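Local atomic coordinates of UPF0230 protein TM1468 (Thermotoga maritima, PDB entry 1VPV), a protein that binds long-chain fatty acids such as palmitate and may take part in lipid transport or fatty acid metabolism. Residues Arg243-His248 and Asp270-Pro275; Val42-Gly47 and Ala69-Lys74. All blocks are in the same frame, centred on the assembly; numbering follows the deposited sequence.

Overall arrangement
The two contacts sit in different sheets of the monomer, their centres 28 Å apart and their nearest atoms about 13 Å apart. Contact 1 (243-248 with 270-275) is the more buried of the two: a regular parallel strand pair near the centre of the chain, held by repeated backbone bonds and aliphatic packing, with charged residues at its start. Contact 2 (42-47 with 69-74) lies further out, where the end of strand 35-43 meets the loop after helix 56-68; its two backbone bonds are supplemented by a CH-pi contact of proline on tryptophan and a bridging water. No strand or helix is shared, yet each approaches bound palmitate, contact 1 through V247 and contact 2 beside T75.

Contact 1 (Arg243-His248 and Asp270-Pro275); sequences RVIGVH and DEIISP
R243-H248 and D270-P275 run as neighbouring parallel strands, their short axes 4.5 Å apart at closest approach and 23° from parallel. They are the two strands of a beta-alpha-beta unit whose crossover is helix 252-263, and strand 267-275 is the outermost on this side of the sheet. V244 and G246 on the inner strand each give an N-H and a carbonyl to D270, I272 and S274 in turn; the straightest of these bonds, from S274 N to G246 O, is 2.8 Å long.

On one face, I245 and I272 lie side by side and point the same way, with I245 CG1 4.0 Å from I272 CG2. I245 CG2, anti to its backbone N, instead reaches the CB of S274, 3.7 Å away. Branched aliphatic residues suit these extended positions, and P138 and L139 pack against I245 from helix 138-149. V247, paired with S274 on this same face, touches the bound palmitate. At the start of the strands the aliphatic part of R243 crosses the CB of D270, while their charged ends turn to E294 and E146 and to R142. A water donates to both V244 O and D270 OD2, tying that carboxylate to the backbone.

On the face of V244 and I273, which helix 252-263 packs against, glycine suits position 246 because a CB there would come up against I273 CG1. H248 crosses I273 at about a right angle, its CD2 3.7 Å from I273 CG2, and its ND1 is bonded to N251 N. P275 CA makes an off-centre CH-pi contact with this imidazole, 4.1 Å from its centroid and 30° off the normal. An alanine in place of H248 would probably leave I273 CG2 and P275 without their aromatic neighbour and N251 N without its ND1 acceptor. P275 CB lies 3.8 Å from H248 NE2.

Contact 2 (Val42-Gly47 and Ala69-Lys74); sequences VVWEDG and AGSVPK
W44 and P73 fit together as a flat plate and a small knob: P73 CG stands 3.7 Å from the centroid of the tryptophan six-membered ring, only 3° off its normal, in a CH-pi contact. CD of the proline also lies over this face. A chi1 of -59° sets W44 CG anti to the carbonyl carbon. A rigid proline suits the site because its ring offers a compact bump of C-H groups. That bump also fills the angle between W44 and V42, whose CG1 comes within 3.5 Å of P73 CG.

Smaller shapes fit the far end of the indole. The methyl of A69, just past helix 56-68, meets W44 CZ3 obliquely at 3.7 Å, while S71 brings its OG to the ring edge, in plane. F62 and R65 of the same helix also touch W44, whose NE1 is bonded to E50.

Beside this packing, V43 and K74 form an antiparallel hydrogen-bonded pair, part of the pairing of strands 35-43 and 74-76 in one of the two mixed sheets of this DegV-family protein. V43 N reaches K74 O at 2.7 Å and 174°, and K74 N returns a bond to V43 O. The pairing leads directly into T75, a palmitate-binding residue whose side chain lies about 4 Å from that of V42.

W44 opens a type I turn that G47 closes, G47 N bonding back to W44 O. Between this turn and the loop, a water fills the hollow: it accepts from E45 N at 2.7 Å, bonds to S71 OG and donates weakly to V72 O. E45, extended beyond CG, brings OE1 to 3.3 Å from S71 CB.

Contact 1 (Arg243-His248 and Asp270-Pro275)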
ATOM      1  N   ARG A 243       4.439   6.041  13.240  1.00 18.25           N
ATOM      2  CA  ARG A 243       3.302   5.096  13.186  1.00 18.88           C
ATOM      3  C   ARG A 243       3.549   4.141  12.013  1.00 19.12           C
ATOM      4  O   ARG A 243       4.163   4.523  11.031  1.00 18.11           O
ATOM      5  CB  ARG A 243       1.966   5.812  13.044  1.00 15.32           C
ATOM      6  CG  ARG A 243       1.611   6.675  14.236  1.00 24.85           C
ATOM      7  CD  ARG A 243       0.132   7.093  14.253  1.00 23.64           C
ATOM      8  NE  ARG A 243      -0.188   7.935  13.096  1.00 29.89           N
ATOM      9  CZ  ARG A 243      -1.297   8.671  12.966  1.00 27.88           C
ATOM     10  NH1 ARG A 243      -2.202   8.684  13.915  1.00 18.33           N
ATOM     11  NH2 ARG A 243      -1.496   9.419  11.876  1.00 31.97           N
ATOM     12  N   VAL A 244       3.056   2.915  12.112  1.00 19.60           N
ATOM     13  CA  VAL A 244       3.497   1.816  11.239  1.00 20.76           C
ATOM     14  C   VAL A 244       2.370   0.832  10.893  1.00 21.31           C
ATOM     15  O   VAL A 244       1.572   0.449  11.756  1.00 20.76           O
ATOM     16  CB  VAL A 244       4.593   0.982  11.949  1.00 21.05           C
ATOM     17  CG1 VAL A 244       5.164  -0.075  11.030  1.00 24.87           C
ATOM     18  CG2 VAL A 244       5.700   1.881  12.437  1.00 30.73           C
ATOM     19  N   ILE A 245       2.325   0.420   9.632  1.00 22.21           N
ATOM     20  CA  ILE A 245       1.573  -0.750   9.225  1.00 23.75           C
ATOM     21  C   ILE A 245       2.588  -1.789   8.782  1.00 23.69           C
ATOM     22  O   ILE A 245       3.287  -1.578   7.829  1.00 22.30           O
ATOM     23  CB  ILE A 245       0.612  -0.425   8.071  1.00 24.07           C
ATOM     24  CG1 ILE A 245      -0.357   0.677   8.507  1.00 25.56           C
ATOM     25  CG2 ILE A 245      -0.189  -1.672   7.626  1.00 26.59           C
ATOM     26  CD1 ILE A 245      -1.383   1.044   7.417  1.00 27.20           C
ATOM     27  N   GLY A 246       2.691  -2.897   9.506  1.00 25.11           N
ATOM     28  CA  GLY A 246       3.457  -4.045   9.050  1.00 23.87           C
ATOM     29  C   GLY A 246       2.666  -4.802   7.998  1.00 25.45           C
ATOM     30  O   GLY A 246       1.463  -5.102   8.197  1.00 26.71           O
ATOM     31  N   VAL A 247       3.309  -5.085   6.860  1.00 24.25           N
ATOM     32  CA  VAL A 247       2.647  -5.843   5.794  1.00 25.80           C
ATOM     33  C   VAL A 247       3.354  -7.135   5.509  1.00 24.67           C
ATOM     34  O   VAL A 247       4.556  -7.276   5.728  1.00 23.66           O
ATOM     35  CB  VAL A 247       2.489  -5.056   4.464  1.00 26.63           C
ATOM     36  CG1 VAL A 247       1.611  -3.826   4.676  1.00 26.36           C
ATOM     37  CG2 VAL A 247       3.844  -4.681   3.918  1.00 31.13           C
ATOM     38  N   HIS A 248       2.580  -8.089   5.012  1.00 25.01           N
ATOM     39  CA  HIS A 248       3.111  -9.384   4.705  1.00 23.46           C
ATOM     40  C   HIS A 248       2.220 -10.092   3.696  1.00 22.30           C
ATOM     41  O   HIS A 248       1.015  -9.929   3.704  1.00 22.40           O
ATOM     42  CB  HIS A 248       3.210 -10.194   5.997  1.00 22.59           C
ATOM     43  CG  HIS A 248       1.883 -10.649   6.522  1.00 26.99           C
ATOM     44  ND1 HIS A 248       1.380 -11.914   6.282  1.00 26.37           N
ATOM     45  CD2 HIS A 248       0.944 -10.000   7.255  1.00 22.09           C
ATOM     46  CE1 HIS A 248       0.193 -12.024   6.853  1.00 25.05           C
ATOM     47  NE2 HIS A 248      -0.099 -10.870   7.436  1.00 20.45           N
ATOM     48  N   ASP A 270       1.982   3.810  17.276  1.00 22.79           N
ATOM     49  CA  ASP A 270       0.861   2.963  16.883  1.00 22.59           C
ATOM     50  C   ASP A 270       1.348   1.989  15.841  1.00 22.47           C
ATOM     51  O   ASP A 270       2.186   2.332  15.009  1.00 21.43           O
ATOM     52  CB  ASP A 270      -0.306   3.791  16.299  1.00 24.38           C
ATOM     53  CG  ASP A 270      -1.615   2.976  16.154  1.00 25.29           C
ATOM     54  OD1 ASP A 270      -2.414   2.982  17.097  1.00 36.33           O
ATOM     55  OD2 ASP A 270      -1.879   2.358  15.095  1.00 33.25           O
ATOM     56  N   GLU A 271       0.825   0.769  15.896  1.00 22.34           N
ATOM     57  CA  GLU A 271       1.119  -0.205  14.886  1.00 23.86           C
ATOM     58  C   GLU A 271      -0.028  -1.151  14.653  1.00 20.72           C
ATOM     59  O   GLU A 271      -0.792  -1.455  15.551  1.00 17.33           O
ATOM     60  CB  GLU A 271       2.375  -0.998  15.245  1.00 25.52           C
ATOM     61  CG  GLU A 271       2.258  -1.832  16.474  1.00 30.38           C
ATOM     62  CD  GLU A 271       3.192  -3.051  16.467  1.00 40.51           C
ATOM     63  OE1 GLU A 271       3.972  -3.216  15.503  1.00 44.68           O
ATOM     64  OE2 GLU A 271       3.156  -3.842  17.438  1.00 41.29           O
ATOM     65  N   ILE A 272      -0.127  -1.626  13.428  1.00 19.55           N
ATOM     66  CA  ILE A 272      -1.098  -2.652  13.113  1.00 20.89           C
ATOM     67  C   ILE A 272      -0.505  -3.486  11.960  1.00 20.41           C
ATOM     68  O   ILE A 272       0.358  -3.011  11.242  1.00 17.37           O
ATOM     69  CB  ILE A 272      -2.458  -2.019  12.757  1.00 19.43           C
ATOM     70  CG1 ILE A 272      -3.493  -3.087  12.515  1.00 19.49           C
ATOM     71  CG2 ILE A 272      -2.339  -1.094  11.520  1.00 18.82           C
ATOM     72  CD1 ILE A 272      -4.901  -2.566  12.580  1.00 22.85           C
ATOM     73  N   ILE A 273      -0.941  -4.731  11.842  1.00 21.39           N
ATOM     74  CA  ILE A 273      -0.489  -5.620  10.795  1.00 23.22           C
ATOM     75  C   ILE A 273      -1.593  -5.744   9.744  1.00 24.69           C
ATOM     76  O   ILE A 273      -2.760  -5.885  10.088  1.00 27.24           O
ATOM     77  CB  ILE A 273      -0.114  -7.010  11.385  1.00 24.05           C
ATOM     78  CG1 ILE A 273       1.209  -6.887  12.160  1.00 29.42           C
ATOM     79  CG2 ILE A 273       0.047  -8.064  10.287  1.00 24.24           C
ATOM     80  CD1 ILE A 273       1.519  -8.088  13.022  1.00 27.55           C
ATOM     81  N   SER A 274      -1.215  -5.701   8.473  1.00 24.92           N
ATOM     82  CA  SER A 274      -2.146  -5.883   7.362  1.00 24.17           C
ATOM     83  C   SER A 274      -1.624  -6.861   6.303  1.00 21.26           C
ATOM     84  O   SER A 274      -0.551  -6.654   5.712  1.00 22.09           O
ATOM     85  CB  SER A 274      -2.402  -4.543   6.685  1.00 24.76           C
ATOM     86  OG  SER A 274      -3.421  -4.645   5.721  1.00 24.43           O
ATOM     87  N   PRO A 275      -2.388  -7.911   6.028  1.00 19.97           N
ATOM     88  CA  PRO A 275      -1.949  -8.820   4.981  1.00 22.22           C
ATOM     89  C   PRO A 275      -1.984  -8.151   3.596  1.00 23.39           C
ATOM     90  O   PRO A 275      -2.879  -7.382   3.305  1.00 23.69           O
ATOM     91  CB  PRO A 275      -2.964  -9.954   5.049  1.00 21.52           C
ATOM     92  CG  PRO A 275      -4.137  -9.377   5.683  1.00 25.93           C
ATOM     93  CD  PRO A 275      -3.663  -8.321   6.622  1.00 19.87           C
TER
HETATM   94  O   HOH W   1      -0.216   2.383  12.800  1.00 23.82           O

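Contact 2 (Val42-Gly47 and Ala69-Lys74)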
ATOM      1  N   VAL A  42      -6.925  -9.548 -10.975  1.00 20.49           N
ATOM      2  CA  VAL A  42      -5.906 -10.552 -11.118  1.00 23.01           C
ATOM      3  C   VAL A  42      -6.396 -11.495 -12.248  1.00 21.39           C
ATOM      4  O   VAL A  42      -7.488 -12.064 -12.166  1.00 18.09           O
ATOM      5  CB  VAL A  42      -5.705 -11.311  -9.775  1.00 23.31           C
ATOM      6  CG1 VAL A  42      -4.878 -12.564  -9.960  1.00 29.10           C
ATOM      7  CG2 VAL A  42      -5.043 -10.417  -8.786  1.00 28.25           C
ATOM      8  N   VAL A  43      -5.584 -11.623 -13.293  1.00 20.27           N
ATOM      9  CA  VAL A  43      -5.914 -12.411 -14.473  1.00 20.26           C
ATOM     10  C   VAL A  43      -4.888 -13.517 -14.643  1.00 20.43           C
ATOM     11  O   VAL A  43      -3.733 -13.246 -14.916  1.00 20.55           O
ATOM     12  CB  VAL A  43      -5.916 -11.533 -15.740  1.00 19.53           C
ATOM     13  CG1 VAL A  43      -6.341 -12.343 -16.946  1.00 22.61           C
ATOM     14  CG2 VAL A  43      -6.873 -10.366 -15.548  1.00 22.36           C
ATOM     15  N   TRP A  44      -5.327 -14.759 -14.486  1.00 21.95           N
ATOM     16  CA  TRP A  44      -4.488 -15.949 -14.686  1.00 23.47           C
ATOM     17  C   TRP A  44      -4.323 -16.320 -16.148  1.00 25.39           C
ATOM     18  O   TRP A  44      -5.167 -15.980 -16.982  1.00 26.14           O
ATOM     19  CB  TRP A  44      -5.128 -17.149 -14.002  1.00 22.16           C
ATOM     20  CG  TRP A  44      -5.305 -16.944 -12.590  1.00 24.89           C
ATOM     21  CD1 TRP A  44      -6.369 -16.353 -11.983  1.00 23.66           C
ATOM     22  CD2 TRP A  44      -4.384 -17.280 -11.560  1.00 18.44           C
ATOM     23  NE1 TRP A  44      -6.176 -16.314 -10.639  1.00 22.77           N
ATOM     24  CE2 TRP A  44      -4.970 -16.890 -10.341  1.00 21.73           C
ATOM     25  CE3 TRP A  44      -3.142 -17.907 -11.539  1.00 23.74           C
ATOM     26  CZ2 TRP A  44      -4.351 -17.109  -9.094  1.00 24.28           C
ATOM     27  CZ3 TRP A  44      -2.506 -18.110 -10.300  1.00 23.43           C
ATOM     28  CH2 TRP A  44      -3.121 -17.707  -9.092  1.00 23.96           C
ATOM     29  N   GLU A  45      -3.260 -17.073 -16.427  1.00 26.92           N
ATOM     30  CA  GLU A  45      -2.893 -17.489 -17.784  1.00 31.51           C
ATOM     31  C   GLU A  45      -4.083 -18.023 -18.615  1.00 29.75           C
ATOM     32  O   GLU A  45      -4.166 -17.747 -19.803  1.00 27.97           O
ATOM     33  CB  GLU A  45      -1.773 -18.553 -17.726  1.00 30.70           C
ATOM     34  CG  GLU A  45      -0.668 -18.316 -18.724  1.00 37.04           C
ATOM     35  CD  GLU A  45       0.433 -19.401 -18.695  1.00 42.88           C
ATOM     36  OE1 GLU A  45       0.764 -19.923 -17.593  1.00 50.45           O
ATOM     37  OE2 GLU A  45       0.966 -19.722 -19.797  1.00 53.79           O
ATOM     38  N   ASP A  46      -4.979 -18.782 -17.975  1.00 28.49           N
ATOM     39  CA  ASP A  46      -6.131 -19.404 -18.635  1.00 29.98           C
ATOM     40  C   ASP A  46      -7.322 -18.431 -18.861  1.00 29.02           C
ATOM     41  O   ASP A  46      -8.383 -18.843 -19.307  1.00 27.66           O
ATOM     42  CB  ASP A  46      -6.622 -20.614 -17.814  1.00 29.85           C
ATOM     43  CG  ASP A  46      -6.981 -20.241 -16.371  1.00 35.24           C
ATOM     44  OD1 ASP A  46      -6.987 -19.037 -16.031  1.00 37.28           O
ATOM     45  OD2 ASP A  46      -7.262 -21.141 -15.564  1.00 36.23           O
ATOM     46  N   GLY A  47      -7.152 -17.156 -18.529  1.00 27.45           N
ATOM     47  CA  GLY A  47      -8.177 -16.153 -18.807  1.00 27.33           C
ATOM     48  C   GLY A  47      -9.157 -15.970 -17.668  1.00 26.50           C
ATOM     49  O   GLY A  47     -10.041 -15.155 -17.759  1.00 26.84           O
ATOM     50  N   ALA A  69      -0.281 -22.724  -7.304  1.00 19.78           N
ATOM     51  CA  ALA A  69      -0.501 -22.567  -8.744  1.00 17.98           C
ATOM     52  C   ALA A  69       0.653 -22.993  -9.598  1.00 16.59           C
ATOM     53  O   ALA A  69       1.803 -22.836  -9.198  1.00 12.13           O
ATOM     54  CB  ALA A  69      -0.810 -21.113  -9.066  1.00 17.08           C
ATOM     55  N   GLY A  70       0.313 -23.485 -10.797  1.00 14.67           N
ATOM     56  CA  GLY A  70       1.286 -23.696 -11.858  1.00 16.68           C
ATOM     57  C   GLY A  70       1.863 -22.437 -12.501  1.00 15.34           C
ATOM     58  O   GLY A  70       2.854 -22.526 -13.212  1.00 19.28           O
ATOM     59  N   SER A  71       1.263 -21.271 -12.258  1.00 14.63           N
ATOM     60  CA  SER A  71       1.624 -20.045 -12.962  1.00 18.89           C
ATOM     61  C   SER A  71       1.454 -18.842 -12.045  1.00 22.44           C
ATOM     62  O   SER A  71       0.912 -18.975 -10.947  1.00 23.63           O
ATOM     63  CB  SER A  71       0.791 -19.865 -14.259  1.00 19.47           C
ATOM     64  OG  SER A  71      -0.574 -19.558 -13.979  1.00 23.24           O
ATOM     65  N   VAL A  72       1.959 -17.679 -12.480  1.00 22.41           N
ATOM     66  CA  VAL A  72       1.774 -16.449 -11.748  1.00 21.01           C
ATOM     67  C   VAL A  72       0.873 -15.554 -12.598  1.00 19.89           C
ATOM     68  O   VAL A  72       1.125 -15.347 -13.740  1.00 18.30           O
ATOM     69  CB  VAL A  72       3.134 -15.785 -11.452  1.00 22.55           C
ATOM     70  CG1 VAL A  72       2.972 -14.361 -10.942  1.00 20.12           C
ATOM     71  CG2 VAL A  72       3.888 -16.598 -10.412  1.00 24.39           C
ATOM     72  N   PRO A  73      -0.191 -15.003 -12.025  1.00 21.29           N
ATOM     73  CA  PRO A  73      -1.070 -14.252 -12.911  1.00 21.78           C
ATOM     74  C   PRO A  73      -0.540 -12.846 -13.151  1.00 24.30           C
ATOM     75  O   PRO A  73       0.452 -12.435 -12.546  1.00 24.28           O
ATOM     76  CB  PRO A  73      -2.365 -14.178 -12.109  1.00 22.34           C
ATOM     77  CG  PRO A  73      -1.966 -14.280 -10.706  1.00 18.82           C
ATOM     78  CD  PRO A  73      -0.641 -14.968 -10.628  1.00 17.05           C
ATOM     79  N   LYS A  74      -1.254 -12.118 -13.994  1.00 24.59           N
ATOM     80  CA  LYS A  74      -1.039 -10.711 -14.238  1.00 26.29           C
ATOM     81  C   LYS A  74      -2.132  -9.891 -13.531  1.00 24.36           C
ATOM     82  O   LYS A  74      -3.119 -10.426 -13.066  1.00 25.86           O
ATOM     83  CB  LYS A  74      -1.082 -10.461 -15.751  1.00 24.92           C
ATOM     84  CG  LYS A  74      -0.169 -11.404 -16.525  1.00 34.16           C
ATOM     85  CD  LYS A  74       0.143 -10.929 -17.975  1.00 33.79           C
ATOM     86  CE  LYS A  74       1.017 -11.936 -18.776  1.00 33.47           C
ATOM     87  NZ  LYS A  74       2.114 -12.608 -17.992  1.00 37.42           N
TER
HETATM   88  O   HOH W   2      -1.206 -17.122 -14.707  1.00 26.79           O